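Local structure of acidocalcisomal pyrophosphatase (Trypanosoma brucei brucei, 5C5V) at residues Gly102-Thr106 / Pro107-Val111; Asp287-Arg290 / Glu291-Val295. The protein probably hydrolyses inorganic pyrophosphate to phosphate with the help of magnesium ions. All coordinates share one frame; numbering follows the deposited sequence.

Following the chain from its N terminus, contact 1 comes first. Residues 102-106 and 107-111 run on without a break, and together they close the hairpin loop that turns strand 94-101 back into strand 110-117 of a three-stranded antiparallel sheet. Contact 2 opens much later, within helix 285-295, where residues 287-290 meet 291-295 over successive turns of the same helix. The two are in series, neither nested nor crossing, with centres about 29 Å apart and nearest atoms about 15 Å apart. One illustrates how a tight turn is fastened by a network of polar bonds; the other, how a helix fixes side chains on a packed flank near the ligand site and a polar flank of salt bridges.

Contact 1: residues Gly102-Thr106 / Pro107-Val111; sequences GEMYT and PSYRV
Met-104 lies flat over one face of the Tyr-109 ring, and this pairing supplies the apolar half of the loop. Its CG stands 3.9 Å from the ring centroid, almost on the normal (9° off), a CH-pi contact, while CB sits 3.9 Å from CD1 of Tyr-109. The sulfur follows obliquely as a Met-aromatic contact, SD being 4.8 Å from the Tyr-109 centroid. Both side chains have CG anti to the backbone N (chi1 -164° for Met-104), and the two run side by side. The face of the Tyr-105 ring also receives Met-104 CG, so the methionine is held between two tyrosines.

The polar half is a cluster of hydroxyls. Thr-106 OG1 donates to Glu-103 O at 2.6 Å, in the carbonyl plane and on a lone pair; the same oxygen takes the Thr-106 N-H that closes a type II turn. Ser-108 OG in turn donates to Thr-106 OG1 at 3.1 Å and accepts from Glu-103 N at 3.2 Å, relaying the chain of bonds across the loop.

Backbone bonds finish the closure. A type I turn from Thr-106 to Tyr-109 carries a weak Tyr-109 N to Thr-106 O bond, and a water lies within hydrogen-bonding distance of Thr-106 O and Tyr-109 O. From its side chain, Arg-110 NH1 donates to both Pro-107 O (3.0 Å) and Tyr-109 O (2.8 Å).

The result is a beta-hairpin loop made of a type II turn followed by a type I turn, between strands 94-101 and 110-117: Tyr-109 OH hydrogen-bonds Glu-100 OE2 on the first, the backbone of Arg-110 hydrogen-bonds that of Lys-101, and Tyr-105 packs on Gln-179 of strand 177-182.

Contact 2: residues Asp287-Arg290 / Glu291-Val295; sequences DAIR and EWFRV
Ile-289 sets its CG2 methyl at the edge of the Phe-293 ring, in the ring plane and 3.9 Å from CD2, one helical turn further on. The two side chains run side by side, and the ring is met on one face by CE3 of Trp-292. With chi1 at -79°, Phe-293 CG is anti to the carbonyl carbon, a torsion that carries the ring back alongside the isoleucine. This is the i to i+4 geometry of an alpha-helix, whose main chain is tied by bonds such as Trp-292 N to Ala-288 O (2.8 Å) and Phe-293 N to Ile-289 O (3.1 Å). On this packed flank Phe-293 and Ile-289 both touch Val-226 of strand 224-227, and the side chain of Phe-293 lies about 6 Å from the bound imidodiphosphate. Trp-292 stacks on Tyr-296 of the ligand pocket and also packs against Asp-193 of the second subunit. The polar flank is built from charge pairs three residues apart. Arg-294 takes Glu-291 side-on, NE to OE1 and NH2 to OE2, each at 3.0 Å. Arg-290 NH2 forms a salt bridge with Asp-287 OD1 whose hydrogen bond is weak because it is strongly bent, while its NH1 bonds Gly-311 O.

Contact 1: residues Gly102-Thr106 / Pro107-Val111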
ATOM      1  N   GLY A 102      36.321   9.906  -5.425  1.00 67.90           N
ATOM      2  CA  GLY A 102      36.529   9.743  -3.981  1.00 67.35           C
ATOM      3  C   GLY A 102      37.379  10.875  -3.456  1.00 69.12           C
ATOM      4  O   GLY A 102      37.887  11.667  -4.265  1.00 70.17           O
ATOM      5  N   GLU A 103      37.559  10.968  -2.136  1.00 69.16           N
ATOM      6  CA  GLU A 103      37.101   9.958  -1.179  1.00 68.34           C
ATOM      7  C   GLU A 103      35.968  10.497  -0.298  1.00 68.12           C
ATOM      8  O   GLU A 103      36.049  11.610   0.223  1.00 69.38           O
ATOM      9  CB  GLU A 103      38.268   9.491  -0.304  1.00 68.54           C
ATOM     10  CG  GLU A 103      37.849   8.827   0.989  1.00 67.87           C
ATOM     11  CD  GLU A 103      39.018   8.587   1.943  1.00 68.84           C
ATOM     12  OE1 GLU A 103      40.176   8.892   1.564  1.00 69.59           O
ATOM     13  OE2 GLU A 103      38.780   8.071   3.068  1.00 68.42           O
ATOM     14  N   MET A 104      34.913   9.709  -0.138  1.00 67.27           N
ATOM     15  CA  MET A 104      33.709  10.192   0.532  1.00 67.11           C
ATOM     16  C   MET A 104      33.993  10.695   1.941  1.00 68.00           C
ATOM     17  O   MET A 104      34.785  10.104   2.667  1.00 68.11           O
ATOM     18  CB  MET A 104      32.644   9.101   0.586  1.00 64.81           C
ATOM     19  CG  MET A 104      31.256   9.632   0.912  1.00 64.08           C
ATOM     20  SD  MET A 104      29.999   8.354   0.717  1.00 62.03           S
ATOM     21  CE  MET A 104      28.501   9.247   1.131  1.00 61.13           C
ATOM     22  N   TYR A 105      33.334  11.793   2.299  1.00 66.04           N
ATOM     23  CA  TYR A 105      33.465  12.442   3.611  1.00 66.79           C
ATOM     24  C   TYR A 105      34.746  13.258   3.755  1.00 67.85           C
ATOM     25  O   TYR A 105      35.021  13.789   4.830  1.00 68.19           O
ATOM     26  CB  TYR A 105      33.388  11.413   4.739  1.00 65.95           C
ATOM     27  CG  TYR A 105      32.128  10.588   4.705  1.00 64.17           C
ATOM     28  CD1 TYR A 105      30.881  11.195   4.623  1.00 63.58           C
ATOM     29  CD2 TYR A 105      32.185   9.201   4.740  1.00 62.86           C
ATOM     30  CE1 TYR A 105      29.720  10.441   4.590  1.00 61.57           C
ATOM     31  CE2 TYR A 105      31.029   8.434   4.709  1.00 61.12           C
ATOM     32  CZ  TYR A 105      29.805   9.062   4.633  1.00 60.49           C
ATOM     33  OH  TYR A 105      28.667   8.301   4.596  1.00 58.62           O
ATOM     34  N   THR A 106      35.515  13.364   2.678  1.00 65.94           N
ATOM     35  CA  THR A 106      36.640  14.289   2.638  1.00 66.74           C
ATOM     36  C   THR A 106      36.286  15.383   1.651  1.00 67.07           C
ATOM     37  O   THR A 106      35.332  15.241   0.891  1.00 66.86           O
ATOM     38  CB  THR A 106      37.957  13.616   2.225  1.00 67.06           C
ATOM     39  OG1 THR A 106      37.947  13.353   0.813  1.00 67.09           O
ATOM     40  CG2 THR A 106      38.141  12.320   2.984  1.00 66.14           C
ATOM     41  N   PRO A 107      37.043  16.484   1.661  1.00 65.60           N
ATOM     42  CA  PRO A 107      36.708  17.629   0.808  1.00 65.28           C
ATOM     43  C   PRO A 107      36.847  17.358  -0.685  1.00 65.95           C
ATOM     44  O   PRO A 107      36.366  18.166  -1.489  1.00 65.70           O
ATOM     45  CB  PRO A 107      37.718  18.696   1.248  1.00 65.44           C
ATOM     46  CG  PRO A 107      38.169  18.270   2.611  1.00 65.41           C
ATOM     47  CD  PRO A 107      38.163  16.774   2.572  1.00 65.62           C
ATOM     48  N   SER A 108      37.491  16.258  -1.057  1.00 65.86           N
ATOM     49  CA  SER A 108      37.767  15.995  -2.468  1.00 66.41           C
ATOM     50  C   SER A 108      36.599  15.291  -3.150  1.00 66.01           C
ATOM     51  O   SER A 108      36.495  15.282  -4.377  1.00 65.91           O
ATOM     52  CB  SER A 108      39.041  15.163  -2.627  1.00 66.26           C
ATOM     53  OG  SER A 108      38.872  13.868  -2.073  1.00 65.73           O
ATOM     54  N   TYR A 109      35.723  14.704  -2.348  1.00 66.99           N
ATOM     55  CA  TYR A 109      34.614  13.927  -2.874  1.00 65.63           C
ATOM     56  C   TYR A 109      33.681  14.742  -3.767  1.00 65.41           C
ATOM     57  O   TYR A 109      33.268  15.841  -3.409  1.00 65.53           O
ATOM     58  CB  TYR A 109      33.833  13.321  -1.719  1.00 64.77           C
ATOM     59  CG  TYR A 109      32.727  12.387  -2.136  1.00 62.66           C
ATOM     60  CD1 TYR A 109      33.011  11.135  -2.665  1.00 61.50           C
ATOM     61  CD2 TYR A 109      31.397  12.749  -1.976  1.00 61.58           C
ATOM     62  CE1 TYR A 109      31.997  10.268  -3.034  1.00 59.82           C
ATOM     63  CE2 TYR A 109      30.367  11.886  -2.336  1.00 59.29           C
ATOM     64  CZ  TYR A 109      30.673  10.651  -2.869  1.00 58.74           C
ATOM     65  OH  TYR A 109      29.651   9.800  -3.233  1.00 56.78           O
ATOM     66  N   ARG A 110      33.357  14.190  -4.932  1.00 61.80           N
ATOM     67  CA  ARG A 110      32.429  14.811  -5.871  1.00 60.56           C
ATOM     68  C   ARG A 110      31.519  13.755  -6.486  1.00 58.83           C
ATOM     69  O   ARG A 110      31.927  12.608  -6.697  1.00 58.33           O
ATOM     70  CB  ARG A 110      33.180  15.562  -6.987  1.00 62.03           C
ATOM     71  CG  ARG A 110      33.914  16.826  -6.548  1.00 63.33           C
ATOM     72  CD  ARG A 110      32.947  17.907  -6.107  1.00 61.97           C
ATOM     73  NE  ARG A 110      33.633  19.151  -5.760  1.00 62.44           N
ATOM     74  CZ  ARG A 110      34.353  19.324  -4.655  1.00 63.06           C
ATOM     75  NH1 ARG A 110      34.478  18.330  -3.782  1.00 63.49           N
ATOM     76  NH2 ARG A 110      34.942  20.486  -4.424  1.00 62.80           N
ATOM     77  N   VAL A 111      30.272  14.133  -6.742  1.00 59.99           N
ATOM     78  CA  VAL A 111      29.383  13.302  -7.535  1.00 58.03           C
ATOM     79  C   VAL A 111      29.112  13.995  -8.862  1.00 58.08           C
ATOM     80  O   VAL A 111      28.481  15.049  -8.905  1.00 57.53           O
ATOM     81  CB  VAL A 111      28.054  13.019  -6.827  1.00 56.35           C
ATOM     82  CG1 VAL A 111      27.224  12.086  -7.681  1.00 54.77           C
ATOM     83  CG2 VAL A 111      28.296  12.424  -5.434  1.00 56.25           C
TER
HETATM   84  O   HOH W   1      33.091  16.799  -0.844  1.00 61.41           O

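Contact 2: residues Asp287-Arg290 / Glu291-Val295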
ATOM      1  N   ASP A 287       4.802  18.574  11.528  1.00 52.78           N
ATOM      2  CA  ASP A 287       5.289  19.211  12.761  1.00 53.33           C
ATOM      3  C   ASP A 287       6.785  18.970  12.981  1.00 53.91           C
ATOM      4  O   ASP A 287       7.513  19.874  13.399  1.00 54.59           O
ATOM      5  CB  ASP A 287       4.529  18.698  14.005  1.00 53.47           C
ATOM      6  CG  ASP A 287       3.139  19.305  14.157  1.00 53.37           C
ATOM      7  OD1 ASP A 287       2.823  20.304  13.470  1.00 53.31           O
ATOM      8  OD2 ASP A 287       2.350  18.778  14.987  1.00 53.64           O
ATOM      9  N   ALA A 288       7.225  17.734  12.753  1.00 51.62           N
ATOM     10  CA  ALA A 288       8.617  17.374  12.948  1.00 52.45           C
ATOM     11  C   ALA A 288       9.514  18.070  11.927  1.00 52.88           C
ATOM     12  O   ALA A 288      10.593  18.544  12.279  1.00 53.90           O
ATOM     13  CB  ALA A 288       8.794  15.868  12.871  1.00 52.47           C
ATOM     14  N   ILE A 289       9.066  18.135  10.669  1.00 53.05           N
ATOM     15  CA  ILE A 289       9.809  18.845   9.622  1.00 53.10           C
ATOM     16  C   ILE A 289       9.983  20.319   9.979  1.00 53.51           C
ATOM     17  O   ILE A 289      11.101  20.834   9.964  1.00 54.31           O
ATOM     18  CB  ILE A 289       9.109  18.730   8.248  1.00 52.42           C
ATOM     19  CG1 ILE A 289       9.248  17.309   7.710  1.00 52.19           C
ATOM     20  CG2 ILE A 289       9.721  19.693   7.246  1.00 52.49           C
ATOM     21  CD1 ILE A 289       8.448  17.046   6.448  1.00 51.42           C
ATOM     22  N   ARG A 290       8.886  20.981  10.336  1.00 54.37           N
ATOM     23  CA  ARG A 290       8.935  22.396  10.702  1.00 54.97           C
ATOM     24  C   ARG A 290       9.877  22.610  11.883  1.00 55.94           C
ATOM     25  O   ARG A 290      10.691  23.543  11.877  1.00 56.52           O
ATOM     26  CB  ARG A 290       7.541  22.935  11.034  1.00 54.38           C
ATOM     27  CG  ARG A 290       7.504  24.409  11.493  1.00 54.97           C
ATOM     28  CD  ARG A 290       6.066  24.953  11.529  1.00 54.01           C
ATOM     29  NE  ARG A 290       5.198  23.915  12.063  1.00 54.30           N
ATOM     30  CZ  ARG A 290       4.019  23.572  11.560  1.00 53.41           C
ATOM     31  NH1 ARG A 290       3.510  24.208  10.522  1.00 53.14           N
ATOM     32  NH2 ARG A 290       3.349  22.587  12.121  1.00 53.31           N
ATOM     33  N   GLU A 291       9.784  21.735  12.882  1.00 53.78           N
ATOM     34  CA  GLU A 291      10.582  21.875  14.094  1.00 55.00           C
ATOM     35  C   GLU A 291      12.068  21.604  13.855  1.00 55.87           C
ATOM     36  O   GLU A 291      12.925  22.342  14.334  1.00 56.82           O
ATOM     37  CB  GLU A 291      10.050  20.938  15.189  1.00 55.13           C
ATOM     38  CG  GLU A 291      10.888  20.953  16.466  1.00 56.58           C
ATOM     39  CD  GLU A 291      10.773  22.241  17.275  1.00 57.21           C
ATOM     40  OE1 GLU A 291       9.949  23.125  16.939  1.00 56.50           O
ATOM     41  OE2 GLU A 291      11.525  22.374  18.265  1.00 58.37           O
ATOM     42  N   TRP A 292      12.370  20.538  13.125  1.00 52.84           N
ATOM     43  CA  TRP A 292      13.744  20.232  12.770  1.00 53.77           C
ATOM     44  C   TRP A 292      14.409  21.444  12.058  1.00 54.13           C
ATOM     45  O   TRP A 292      15.508  21.874  12.422  1.00 55.14           O
ATOM     46  CB  TRP A 292      13.783  18.993  11.880  1.00 53.37           C
ATOM     47  CG  TRP A 292      15.128  18.351  11.810  1.00 54.67           C
ATOM     48  CD1 TRP A 292      15.570  17.272  12.542  1.00 55.45           C
ATOM     49  CD2 TRP A 292      16.223  18.739  10.970  1.00 55.06           C
ATOM     50  NE1 TRP A 292      16.873  16.974  12.196  1.00 56.55           N
ATOM     51  CE2 TRP A 292      17.293  17.857  11.236  1.00 56.33           C
ATOM     52  CE3 TRP A 292      16.404  19.747  10.021  1.00 54.97           C
ATOM     53  CZ2 TRP A 292      18.522  17.957  10.591  1.00 57.32           C
ATOM     54  CZ3 TRP A 292      17.622  19.843   9.382  1.00 55.80           C
ATOM     55  CH2 TRP A 292      18.666  18.954   9.670  1.00 57.04           C
ATOM     56  N   PHE A 293      13.730  22.012  11.070  1.00 54.34           N
ATOM     57  CA  PHE A 293      14.305  23.148  10.345  1.00 54.84           C
ATOM     58  C   PHE A 293      14.289  24.414  11.179  1.00 55.18           C
ATOM     59  O   PHE A 293      15.111  25.307  10.960  1.00 55.59           O
ATOM     60  CB  PHE A 293      13.586  23.385   9.015  1.00 53.74           C
ATOM     61  CG  PHE A 293      14.014  22.445   7.934  1.00 53.70           C
ATOM     62  CD1 PHE A 293      15.341  22.420   7.513  1.00 54.70           C
ATOM     63  CD2 PHE A 293      13.111  21.581   7.342  1.00 52.78           C
ATOM     64  CE1 PHE A 293      15.760  21.545   6.529  1.00 54.60           C
ATOM     65  CE2 PHE A 293      13.523  20.704   6.357  1.00 52.88           C
ATOM     66  CZ  PHE A 293      14.852  20.686   5.951  1.00 53.54           C
ATOM     67  N   ARG A 294      13.385  24.478  12.158  1.00 56.47           N
ATOM     68  CA  ARG A 294      13.333  25.639  13.032  1.00 56.78           C
ATOM     69  C   ARG A 294      14.587  25.717  13.892  1.00 57.94           C
ATOM     70  O   ARG A 294      15.204  26.780  13.997  1.00 58.40           O
ATOM     71  CB  ARG A 294      12.097  25.608  13.942  1.00 56.22           C
ATOM     72  CG  ARG A 294      11.960  26.876  14.804  1.00 56.69           C
ATOM     73  CD  ARG A 294      10.775  26.832  15.770  1.00 56.22           C
ATOM     74  NE  ARG A 294      11.012  25.902  16.866  1.00 57.01           N
ATOM     75  CZ  ARG A 294      11.614  26.237  18.007  1.00 58.05           C
ATOM     76  NH1 ARG A 294      12.028  27.485  18.214  1.00 58.33           N
ATOM     77  NH2 ARG A 294      11.795  25.326  18.949  1.00 58.71           N
ATOM     78  N   VAL A 295      15.002  24.582  14.453  1.00 56.17           N
ATOM     79  CA  VAL A 295      16.020  24.600  15.500  1.00 57.25           C
ATOM     80  C   VAL A 295      17.394  24.047  15.123  1.00 58.47           C
ATOM     81  O   VAL A 295      18.336  24.193  15.907  1.00 59.51           O
ATOM     82  CB  VAL A 295      15.555  23.786  16.744  1.00 57.57           C
ATOM     83  CG1 VAL A 295      14.186  24.235  17.203  1.00 56.85           C
ATOM     84  CG2 VAL A 295      15.554  22.282  16.448  1.00 57.48           C
TER